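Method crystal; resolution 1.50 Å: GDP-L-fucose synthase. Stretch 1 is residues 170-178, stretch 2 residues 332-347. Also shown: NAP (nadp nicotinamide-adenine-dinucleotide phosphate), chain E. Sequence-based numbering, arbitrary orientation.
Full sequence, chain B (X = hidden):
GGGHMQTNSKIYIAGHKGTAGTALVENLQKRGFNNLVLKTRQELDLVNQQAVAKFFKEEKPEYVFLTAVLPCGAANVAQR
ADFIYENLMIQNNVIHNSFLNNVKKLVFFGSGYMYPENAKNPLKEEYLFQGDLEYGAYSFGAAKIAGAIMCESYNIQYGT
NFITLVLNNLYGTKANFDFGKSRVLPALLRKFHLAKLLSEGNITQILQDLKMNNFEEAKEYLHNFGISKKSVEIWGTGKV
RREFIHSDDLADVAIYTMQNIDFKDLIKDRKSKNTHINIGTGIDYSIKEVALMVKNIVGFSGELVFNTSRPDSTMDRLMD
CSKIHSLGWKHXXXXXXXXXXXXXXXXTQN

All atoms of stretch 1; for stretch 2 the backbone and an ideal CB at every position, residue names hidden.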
# COMPACT_ATOMS: atom_id res chain seq x y z
N LEU B 170 -10.81 -9.13 -17.97
CA LEU B 170 -11.12 -10.57 -18.02
C LEU B 170 -12.48 -10.75 -18.68
O LEU B 170 -13.37 -9.91 -18.50
CB LEU B 170 -11.10 -11.09 -16.59
CG LEU B 170 -11.22 -12.60 -16.43
CD1 LEU B 170 -10.04 -13.33 -17.03
CD2 LEU B 170 -11.36 -12.91 -14.94
N TYR B 171 -12.59 -11.83 -19.42
CA TYR B 171 -13.90 -12.34 -19.88
C TYR B 171 -13.75 -13.85 -19.86
O TYR B 171 -12.70 -14.36 -19.53
CB TYR B 171 -14.29 -11.75 -21.24
CG TYR B 171 -13.56 -12.32 -22.43
CD1 TYR B 171 -12.22 -12.07 -22.67
CD2 TYR B 171 -14.22 -13.15 -23.33
CE1 TYR B 171 -11.54 -12.62 -23.75
CE2 TYR B 171 -13.56 -13.68 -24.44
CZ TYR B 171 -12.22 -13.43 -24.65
OH TYR B 171 -11.57 -13.97 -25.72
N GLY B 172 -14.79 -14.60 -20.16
CA GLY B 172 -14.56 -16.05 -20.25
C GLY B 172 -15.82 -16.75 -20.63
O GLY B 172 -16.81 -16.06 -20.90
N THR B 173 -15.78 -18.07 -20.65
CA THR B 173 -16.94 -18.88 -21.09
C THR B 173 -18.06 -18.65 -20.07
O THR B 173 -19.12 -18.12 -20.46
CB THR B 173 -16.48 -20.32 -21.29
OG1 THR B 173 -15.51 -20.27 -22.34
CG2 THR B 173 -17.62 -21.26 -21.64
N LYS B 174 -17.79 -18.95 -18.80
CA LYS B 174 -18.76 -18.76 -17.69
C LYS B 174 -18.52 -17.41 -17.01
O LYS B 174 -18.05 -17.41 -15.85
CB LYS B 174 -18.65 -19.91 -16.69
CG LYS B 174 -18.79 -21.30 -17.31
CD LYS B 174 -19.10 -22.36 -16.28
CE LYS B 174 -19.58 -23.67 -16.88
NZ LYS B 174 -18.62 -24.19 -17.88
N ALA B 175 -18.86 -16.32 -17.70
CA ALA B 175 -18.59 -14.93 -17.29
C ALA B 175 -19.73 -14.39 -16.43
O ALA B 175 -20.75 -15.09 -16.26
CB ALA B 175 -18.39 -14.06 -18.51
N ASN B 176 -19.56 -13.16 -15.93
CA ASN B 176 -20.58 -12.43 -15.15
C ASN B 176 -21.21 -11.42 -16.11
O ASN B 176 -20.51 -10.48 -16.54
CB ASN B 176 -19.96 -11.89 -13.86
CG ASN B 176 -20.86 -10.97 -13.07
OD1 ASN B 176 -21.87 -10.46 -13.58
ND2 ASN B 176 -20.51 -10.73 -11.82
N PHE B 177 -22.47 -11.67 -16.50
CA PHE B 177 -23.18 -10.91 -17.56
C PHE B 177 -24.10 -9.85 -16.95
O PHE B 177 -24.92 -9.31 -17.70
CB PHE B 177 -23.98 -11.88 -18.43
CG PHE B 177 -23.14 -12.91 -19.13
CD1 PHE B 177 -22.47 -12.58 -20.31
CD2 PHE B 177 -23.06 -14.20 -18.66
CE1 PHE B 177 -21.70 -13.53 -20.96
CE2 PHE B 177 -22.30 -15.15 -19.32
CZ PHE B 177 -21.63 -14.82 -20.48
N ASP B 178 -23.93 -9.54 -15.66
CA ASP B 178 -24.71 -8.47 -14.97
C ASP B 178 -24.39 -7.11 -15.61
O ASP B 178 -23.19 -6.85 -15.90
CB ASP B 178 -24.45 -8.48 -13.46
CG ASP B 178 -24.92 -9.74 -12.77
OD1 ASP B 178 -24.74 -9.84 -11.54
OD2 ASP B 178 -25.47 -10.62 -13.47
N UNK B 332 -3.47 -18.62 -26.14
CA UNK B 332 -4.02 -19.51 -27.20
C UNK B 332 -5.35 -19.00 -27.76
O UNK B 332 -5.70 -19.48 -28.86
CB UNK B 332 -4.22 -20.92 -26.65
N UNK B 333 -6.13 -18.21 -27.03
CA UNK B 333 -7.53 -17.88 -27.42
C UNK B 333 -7.52 -16.49 -28.04
O UNK B 333 -7.35 -15.50 -27.33
CB UNK B 333 -8.48 -17.93 -26.22
N UNK B 334 -7.74 -16.41 -29.36
CA UNK B 334 -7.96 -15.13 -30.04
C UNK B 334 -9.36 -14.63 -29.70
O UNK B 334 -10.24 -15.44 -29.39
CB UNK B 334 -7.78 -15.27 -31.55
N UNK B 335 -9.53 -13.33 -29.68
CA UNK B 335 -10.73 -12.66 -29.15
C UNK B 335 -12.02 -13.19 -29.81
O UNK B 335 -12.97 -13.52 -29.08
CB UNK B 335 -10.62 -11.15 -29.36
N UNK B 336 -12.07 -13.26 -31.15
CA UNK B 336 -13.30 -13.72 -31.85
C UNK B 336 -13.69 -15.12 -31.35
O UNK B 336 -14.89 -15.35 -31.05
CB UNK B 336 -13.09 -13.74 -33.37
N UNK B 337 -12.71 -16.03 -31.28
CA UNK B 337 -12.94 -17.43 -30.84
C UNK B 337 -13.45 -17.40 -29.39
O UNK B 337 -14.39 -18.10 -29.10
CB UNK B 337 -11.66 -18.27 -30.95
N UNK B 338 -12.87 -16.56 -28.54
CA UNK B 338 -13.24 -16.53 -27.11
C UNK B 338 -14.65 -16.01 -26.94
O UNK B 338 -15.38 -16.53 -26.08
CB UNK B 338 -12.27 -15.66 -26.31
N UNK B 339 -15.04 -15.01 -27.71
CA UNK B 339 -16.39 -14.39 -27.62
C UNK B 339 -17.42 -15.44 -28.07
O UNK B 339 -18.50 -15.53 -27.45
CB UNK B 339 -16.49 -13.13 -28.48
N UNK B 340 -17.09 -16.22 -29.11
CA UNK B 340 -17.93 -17.35 -29.57
C UNK B 340 -18.13 -18.34 -28.41
O UNK B 340 -19.31 -18.67 -28.13
CB UNK B 340 -17.29 -18.05 -30.77
N UNK B 341 -17.05 -18.78 -27.75
CA UNK B 341 -17.13 -19.74 -26.62
C UNK B 341 -18.08 -19.17 -25.57
O UNK B 341 -18.91 -19.93 -25.03
CB UNK B 341 -15.75 -20.01 -26.01
N UNK B 342 -17.93 -17.87 -25.25
CA UNK B 342 -18.71 -17.19 -24.18
C UNK B 342 -20.19 -17.12 -24.59
O UNK B 342 -21.06 -17.39 -23.73
CB UNK B 342 -18.17 -15.78 -23.91
N UNK B 343 -20.49 -16.82 -25.86
CA UNK B 343 -21.89 -16.70 -26.36
C UNK B 343 -22.57 -18.08 -26.32
O UNK B 343 -23.73 -18.16 -25.88
CB UNK B 343 -21.92 -16.14 -27.78
N UNK B 344 -21.88 -19.13 -26.74
CA UNK B 344 -22.43 -20.51 -26.70
C UNK B 344 -22.87 -20.82 -25.26
O UNK B 344 -24.01 -21.28 -25.08
CB UNK B 344 -21.40 -21.53 -27.18
N UNK B 345 -22.03 -20.54 -24.26
CA UNK B 345 -22.39 -20.80 -22.84
C UNK B 345 -23.56 -19.89 -22.46
O UNK B 345 -24.46 -20.37 -21.73
CB UNK B 345 -21.20 -20.56 -21.91
N UNK B 346 -23.54 -18.63 -22.89
CA UNK B 346 -24.55 -17.63 -22.47
C UNK B 346 -25.95 -18.16 -22.82
O UNK B 346 -26.85 -18.03 -21.97
CB UNK B 346 -24.30 -16.28 -23.14
N UNK B 347 -26.10 -18.72 -24.02
CA UNK B 347 -27.41 -19.17 -24.58
C UNK B 347 -27.90 -20.41 -23.82
O UNK B 347 -29.12 -20.52 -23.60
CB UNK B 347 -27.29 -19.48 -26.07
PA NAP E . -14.93 -11.73 -9.41
O1A NAP E . -15.34 -10.32 -9.09
O2A NAP E . -15.65 -12.42 -10.55
O5B NAP E . -15.07 -12.68 -8.17
C5B NAP E . -14.54 -12.30 -6.90
C4B NAP E . -14.92 -13.38 -5.94
O4B NAP E . -14.31 -13.06 -4.67
C3B NAP E . -16.44 -13.52 -5.68
O3B NAP E . -16.84 -14.86 -5.90
C2B NAP E . -16.60 -13.05 -4.24
O2B NAP E . -17.59 -13.76 -3.50
C1B NAP E . -15.23 -13.38 -3.65
N9A NAP E . -14.95 -12.57 -2.48
C8A NAP E . -14.87 -11.21 -2.39
N7A NAP E . -14.72 -10.77 -1.17
C5A NAP E . -14.72 -11.91 -0.39
C6A NAP E . -14.61 -12.10 1.00
N6A NAP E . -14.52 -11.10 1.88
N1A NAP E . -14.66 -13.37 1.44
C2A NAP E . -14.78 -14.37 0.55
N3A NAP E . -14.90 -14.30 -0.77
C4A NAP E . -14.86 -13.03 -1.18
O3 NAP E . -13.36 -11.75 -9.71
PN NAP E . -12.62 -11.88 -11.11
O1N NAP E . -13.23 -10.91 -12.04
O2N NAP E . -12.60 -13.31 -11.44
O5D NAP E . -11.15 -11.38 -10.70
C5D NAP E . -10.16 -12.30 -10.30
C4D NAP E . -8.90 -11.53 -10.04
O4D NAP E . -8.43 -10.92 -11.27
C3D NAP E . -9.02 -10.40 -9.01
O3D NAP E . -7.82 -10.27 -8.24
C2D NAP E . -9.25 -9.21 -9.91
O2D NAP E . -8.97 -7.96 -9.28
C1D NAP E . -8.31 -9.52 -11.06
N1N NAP E . -8.69 -8.75 -12.27
C2N NAP E . -9.90 -8.93 -12.88
C3N NAP E . -10.26 -8.16 -13.93
C7N NAP E . -11.57 -8.29 -14.63
O7N NAP E . -11.75 -7.67 -15.69
N7N NAP E . -12.48 -9.09 -14.08
C4N NAP E . -9.33 -7.18 -14.46
C5N NAP E . -8.05 -7.07 -13.80
C6N NAP E . -7.81 -7.77 -12.73
P2B NAP E . -19.16 -13.41 -3.69
O1X NAP E . -19.51 -14.03 -5.01
O2X NAP E . -19.34 -11.96 -3.61
O3X NAP E . -19.83 -14.11 -2.49

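Position 332 lies beyond reach of stretch 1, so the visible atoms set no preference; it is Lys332. At 333 CA-to-CB points toward stretch 1, with the ideal CB 5.0 Å from Tyr171 OH, which suits a medium apolar or polar side chain. Ile333 is deposited, its CG2 4.1 Å from Tyr171 OH, and water 1 links the two residues, 2.7 Å from Tyr171 OH and 2.8 Å from Ile333 O, to which it donates. Position 334 points away and immediately precedes the helix, where Ser, Thr, Asp or Asn would be usual; Glu334 occupies this N-cap position.

Position 335 points sideways, its ideal CB 4.7 Å from Tyr171 OH, so a branched apolar chain could bend back to the ring. Leu335 does so, bringing CD1 3.8 Å from Tyr171 CZ. Positions 336 and 337 have nothing of stretch 1 within 5.5 Å of their ideal CB atoms and tolerate polar residues: Lys336 and Asp337.

Position 338 is the most restrictive. Its ideal CB would stand 1.9 Å from Tyr171 OH, a clash. Contact therefore calls for glycine; Gly338 lets its CA approach Tyr171 OH to 3.4 Å.

Position 339 points sideways, its ideal CB 5.0 Å from Tyr171 CE2; several apolar residues would fit. Ile339 places CG1 4.4 Å from Tyr171 CE2. Position 340 is out of reach and is Lys340.

At 341 the ideal CB, pointing toward stretch 1, is 3.7 Å from Thr173 OG1; small or flexible side chains suit. Met341 packs there, its CB 3.7 Å from Thr173 OG1. At 342 the ideal CB is 3.3 Å from Gly172 O, and Tyr171, Ala175 and Phe177 offer apolar surface, favouring a slender, unbranched chain. Met342 runs between them: CE is 3.9 Å from Tyr171 CD2, CG 3.6 Å from Phe177 CZ. Met342 CG also lies 2.9 Å from Gly172 O, which has no hydrogen-bonding partner.

Positions 343 and 344 have ideal CB atoms clear of stretch 1 and are Tyr343 and Glu344. At 345 CA-to-CB points toward stretch 1, the ideal CB 3.5 Å from Thr173 O, with Lys174 beyond; a large flat ring would suit. Trp345 receives Lys174 CA over its face, while Lys174 NZ makes an off-centre cation-pi contact with the five-membered ring.

At 346 the ideal CB is 4.0 Å from Phe177 CZ, inviting an aromatic or long apolar residue. Tyr346 directs its edge at the Phe177 face, planes at 77°. Position 347 is out of reach; Lys347 NZ forms a salt bridge with Glu344 OE1 at 3.0 Å.

Stretch 2 (332-347) KIELKDGIKMMYEWYK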
# COMPACT_ATOMS: atom_id res chain seq x y z
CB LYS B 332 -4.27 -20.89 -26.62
CG LYS B 332 -3.05 -21.60 -26.07
CD LYS B 332 -3.41 -22.90 -25.36
CE LYS B 332 -2.21 -23.58 -24.73
NZ LYS B 332 -2.31 -25.06 -24.80
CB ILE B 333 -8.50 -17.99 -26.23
CG1 ILE B 333 -8.50 -19.40 -25.65
CG2 ILE B 333 -9.89 -17.57 -26.65
CD1 ILE B 333 -9.34 -19.54 -24.41
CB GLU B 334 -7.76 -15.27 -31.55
CG GLU B 334 -6.35 -15.69 -31.96
CD GLU B 334 -5.17 -14.97 -31.31
OE1 GLU B 334 -5.24 -13.74 -31.10
OE2 GLU B 334 -4.16 -15.64 -31.06
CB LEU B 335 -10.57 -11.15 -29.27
CG LEU B 335 -11.68 -10.33 -28.62
CD1 LEU B 335 -11.83 -10.65 -27.14
CD2 LEU B 335 -11.41 -8.85 -28.79
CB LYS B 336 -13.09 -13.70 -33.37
CG LYS B 336 -13.17 -12.31 -33.99
CD LYS B 336 -12.89 -12.27 -35.49
CE LYS B 336 -11.56 -11.61 -35.83
NZ LYS B 336 -10.42 -12.51 -35.55
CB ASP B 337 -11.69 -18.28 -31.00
CG ASP B 337 -11.32 -18.55 -32.45
OD1 ASP B 337 -12.26 -18.66 -33.28
OD2 ASP B 337 -10.12 -18.63 -32.75
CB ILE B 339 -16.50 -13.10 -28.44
CG1 ILE B 339 -15.59 -11.99 -27.90
CG2 ILE B 339 -17.94 -12.61 -28.48
CD1 ILE B 339 -15.45 -10.81 -28.82
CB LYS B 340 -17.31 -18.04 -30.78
CG LYS B 340 -17.60 -17.40 -32.12
CD LYS B 340 -17.28 -18.33 -33.28
CE LYS B 340 -17.75 -17.81 -34.62
NZ LYS B 340 -16.67 -17.89 -35.63
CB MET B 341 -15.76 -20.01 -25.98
CG MET B 341 -14.71 -20.56 -26.92
SD MET B 341 -13.04 -20.48 -26.16
CE MET B 341 -13.23 -21.79 -24.95
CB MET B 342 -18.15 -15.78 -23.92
CG MET B 342 -18.83 -15.07 -22.77
SD MET B 342 -18.04 -13.50 -22.27
CE MET B 342 -18.01 -12.61 -23.82
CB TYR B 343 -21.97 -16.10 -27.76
CG TYR B 343 -23.37 -15.68 -28.16
CD1 TYR B 343 -24.19 -14.99 -27.29
CD2 TYR B 343 -23.87 -15.98 -29.42
CE1 TYR B 343 -25.48 -14.61 -27.64
CE2 TYR B 343 -25.16 -15.61 -29.79
CZ TYR B 343 -25.96 -14.92 -28.90
OH TYR B 343 -27.23 -14.54 -29.24
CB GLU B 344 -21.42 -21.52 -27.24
CG GLU B 344 -21.16 -21.36 -28.73
CD GLU B 344 -22.39 -21.52 -29.62
OE1 GLU B 344 -22.97 -20.49 -30.03
OE2 GLU B 344 -22.76 -22.68 -29.89
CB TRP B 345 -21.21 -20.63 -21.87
CG TRP B 345 -21.60 -21.08 -20.49
CD1 TRP B 345 -21.82 -22.37 -20.09
CD2 TRP B 345 -21.90 -20.25 -19.35
NE1 TRP B 345 -22.20 -22.40 -18.78
CE2 TRP B 345 -22.25 -21.12 -18.29
CE3 TRP B 345 -21.88 -18.87 -19.10
CZ2 TRP B 345 -22.58 -20.65 -17.02
CZ3 TRP B 345 -22.21 -18.41 -17.84
CH2 TRP B 345 -22.56 -19.29 -16.82
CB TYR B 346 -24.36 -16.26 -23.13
CG TYR B 346 -25.39 -15.26 -22.65
CD1 TYR B 346 -25.19 -14.55 -21.48
CD2 TYR B 346 -26.60 -15.09 -23.30
CE1 TYR B 346 -26.12 -13.65 -21.00
CE2 TYR B 346 -27.55 -14.20 -22.84
CZ TYR B 346 -27.31 -13.47 -21.69
OH TYR B 346 -28.22 -12.58 -21.20
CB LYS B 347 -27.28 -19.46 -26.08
CG LYS B 347 -27.40 -18.24 -26.98
CD LYS B 347 -27.27 -18.58 -28.44
CE LYS B 347 -25.97 -19.27 -28.77
NZ LYS B 347 -25.77 -19.39 -30.23
O HOH W 1 -8.94 -13.61 -26.01
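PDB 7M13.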